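Local coordinates for acyl-ACP thioesterase (Bacteroides thetaiotaomicron, PDB 2ESS), which probably hydrolyses fatty acyl-ACP thioesters, releasing free fatty acids from the acyl carrier protein, at residues A[159-164]-A[216-221]. Sequence-based numbering, arbitrary orientation.
Sequences PVATLT and LSFFCD
Pro159 lies over one face of the Phe219 ring: its CB sits 3.9 Å above the ring plane, offset toward the rim, in a CH-pi contact 4.2 Å from the ring centroid. The two side chains run side by side and point the same way, and the proline ring reaches the phenylalanine again where CD meets CE2. CB of Phe219 starts away from segment 159-164; chi1 of -54° sets CG anti to the carbonyl carbon, and the far end of the ring comes nearer, beside Pro159. An alanine in place of Phe219 would probably leave the proline ring without this apolar platform and cost Lys233 its cation-pi partner. Phe218 is turned to the other face of the sheet and meets its neighbours differently, at the edge: Ala161 O lies in the ring plane near CD1, and Leu163 CB touches CE1 at 4.0 Å. Val160 CG2 packs against Phe218 CB, while Thr162 CG2 meets Ser217 CB at 4.0 Å on the Phe219 side.

Four backbone hydrogen bonds link the two segments. Val160 N to Phe218 O is nearly straight at 2.8 Å, and Phe218 N donates to the next residue's carbonyl, Ala161 O; farther along, Leu163 and Leu216 form a reciprocal hydrogen-bonded pair, with Leu216 N to Leu163 O at 2.7 Å. That pair and the non-hydrogen-bonded pair Thr162 with Ser217 set the antiparallel register.

Short strand 161-164 thus closes one edge of the chain's antiparallel sheet, within the C-terminal hotdog domain. On its other side, strand 215-224 pairs with strand 227-234, whose Val232 touches both Leu216 and Phe218. His184 of helix 178-186 packs on Leu163 and Phe218, and Leu188, in the loop after that helix, touches Val160, Ala161 and Phe218.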
loop_
_atom_site.group_PDB
_atom_site.type_symbol
_atom_site.label_atom_id
_atom_site.label_comp_id
_atom_site.label_asym_id
_atom_site.label_seq_id
_atom_site.Cartn_x
_atom_site.Cartn_y
_atom_site.Cartn_z
ATOM N N PRO A 159 26.054 -8.362 7.500
ATOM C CA PRO A 159 24.686 -8.234 6.999
ATOM C C PRO A 159 23.955 -9.563 6.982
ATOM O O PRO A 159 24.561 -10.610 6.715
ATOM C CB PRO A 159 24.866 -7.693 5.580
ATOM C CG PRO A 159 26.208 -8.162 5.167
ATOM C CD PRO A 159 27.052 -8.272 6.418
ATOM N N VAL A 160 22.665 -9.489 7.274
ATOM C CA VAL A 160 21.764 -10.631 7.360
ATOM C C VAL A 160 20.941 -10.752 6.087
ATOM O O VAL A 160 20.388 -11.791 5.815
ATOM C CB VAL A 160 20.775 -10.502 8.562
ATOM C CG1 VAL A 160 21.527 -10.430 9.877
ATOM C CG2 VAL A 160 19.853 -9.296 8.403
ATOM N N ALA A 161 20.843 -9.684 5.317
ATOM C CA ALA A 161 20.090 -9.707 4.078
ATOM C C ALA A 161 20.507 -8.527 3.195
ATOM O O ALA A 161 21.090 -7.554 3.686
ATOM C CB ALA A 161 18.613 -9.665 4.364
ATOM N N THR A 162 20.264 -8.671 1.888
ATOM C CA THR A 162 20.518 -7.610 0.908
ATOM C C THR A 162 19.361 -7.519 -0.075
ATOM O O THR A 162 18.689 -8.511 -0.366
ATOM C CB THR A 162 21.812 -7.841 0.104
ATOM O OG1 THR A 162 21.830 -9.187 -0.374
ATOM C CG2 THR A 162 23.056 -7.578 0.955
ATOM N N LEU A 163 19.127 -6.318 -0.594
ATOM C CA LEU A 163 17.982 -6.057 -1.445
ATOM C C LEU A 163 18.333 -4.878 -2.321
ATOM O O LEU A 163 18.873 -3.911 -1.818
ATOM C CB LEU A 163 16.827 -5.668 -0.525
ATOM C CG LEU A 163 15.439 -5.522 -1.074
ATOM C CD1 LEU A 163 14.998 -6.851 -1.698
ATOM C CD2 LEU A 163 14.584 -5.135 0.087
ATOM N N THR A 164 18.014 -4.938 -3.601
ATOM C CA THR A 164 18.153 -3.771 -4.487
ATOM C C THR A 164 16.875 -2.922 -4.493
ATOM O O THR A 164 15.777 -3.465 -4.607
ATOM C CB THR A 164 18.516 -4.219 -5.936
ATOM O OG1 THR A 164 19.657 -5.077 -5.875
ATOM C CG2 THR A 164 18.838 -3.054 -6.793
ATOM N N LEU A 216 20.706 -2.203 -0.752
ATOM C CA LEU A 216 20.498 -2.021 0.656
ATOM C C LEU A 216 20.923 -3.293 1.378
ATOM O O LEU A 216 20.525 -4.392 1.009
ATOM C CB LEU A 216 19.044 -1.732 0.886
ATOM C CG LEU A 216 18.522 -0.480 0.165
ATOM C CD1 LEU A 216 17.059 -0.403 0.401
ATOM C CD2 LEU A 216 19.218 0.780 0.614
ATOM N N SER A 217 21.768 -3.148 2.381
ATOM C CA SER A 217 22.154 -4.252 3.261
ATOM C C SER A 217 21.576 -3.985 4.673
ATOM O O SER A 217 21.444 -2.827 5.109
ATOM C CB SER A 217 23.663 -4.446 3.287
ATOM O OG SER A 217 24.330 -3.213 3.293
ATOM N N PHE A 218 21.226 -5.079 5.344
ATOM C CA PHE A 218 20.504 -5.042 6.597
ATOM C C PHE A 218 21.335 -5.708 7.658
ATOM O O PHE A 218 21.786 -6.820 7.467
ATOM C CB PHE A 218 19.171 -5.779 6.475
ATOM C CG PHE A 218 18.217 -5.127 5.529
ATOM C CD1 PHE A 218 18.397 -5.214 4.170
ATOM C CD2 PHE A 218 17.166 -4.383 5.996
ATOM C CE1 PHE A 218 17.538 -4.577 3.299
ATOM C CE2 PHE A 218 16.317 -3.780 5.136
ATOM C CZ PHE A 218 16.511 -3.876 3.779
ATOM N N PHE A 219 21.525 -5.008 8.772
ATOM C CA PHE A 219 22.298 -5.514 9.903
ATOM C C PHE A 219 21.385 -5.518 11.101
ATOM O O PHE A 219 20.545 -4.622 11.255
ATOM C CB PHE A 219 23.479 -4.610 10.187
ATOM C CG PHE A 219 24.334 -4.380 9.009
ATOM C CD1 PHE A 219 23.919 -3.524 7.998
ATOM C CD2 PHE A 219 25.555 -5.021 8.889
ATOM C CE1 PHE A 219 24.711 -3.318 6.882
ATOM C CE2 PHE A 219 26.354 -4.800 7.787
ATOM C CZ PHE A 219 25.917 -3.956 6.774
ATOM N N CYS A 220 21.576 -6.507 11.966
ATOM C CA CYS A 220 20.687 -6.712 13.074
ATOM C C CYS A 220 21.399 -7.181 14.342
ATOM O O CYS A 220 22.207 -8.093 14.287
ATOM C CB CYS A 220 19.645 -7.712 12.663
ATOM S SG CYS A 220 18.395 -7.862 13.898
ATOM N N ASP A 221 21.117 -6.513 15.470
ATOM C CA ASP A 221 21.507 -6.956 16.826
ATOM C C ASP A 221 20.253 -7.415 17.546
ATOM O O ASP A 221 19.319 -6.642 17.644
ATOM C CB ASP A 221 22.025 -5.785 17.677
ATOM C CG ASP A 221 23.340 -5.240 17.219
ATOM O OD1 ASP A 221 24.098 -5.939 16.512
ATOM O OD2 ASP A 221 23.623 -4.087 17.605
#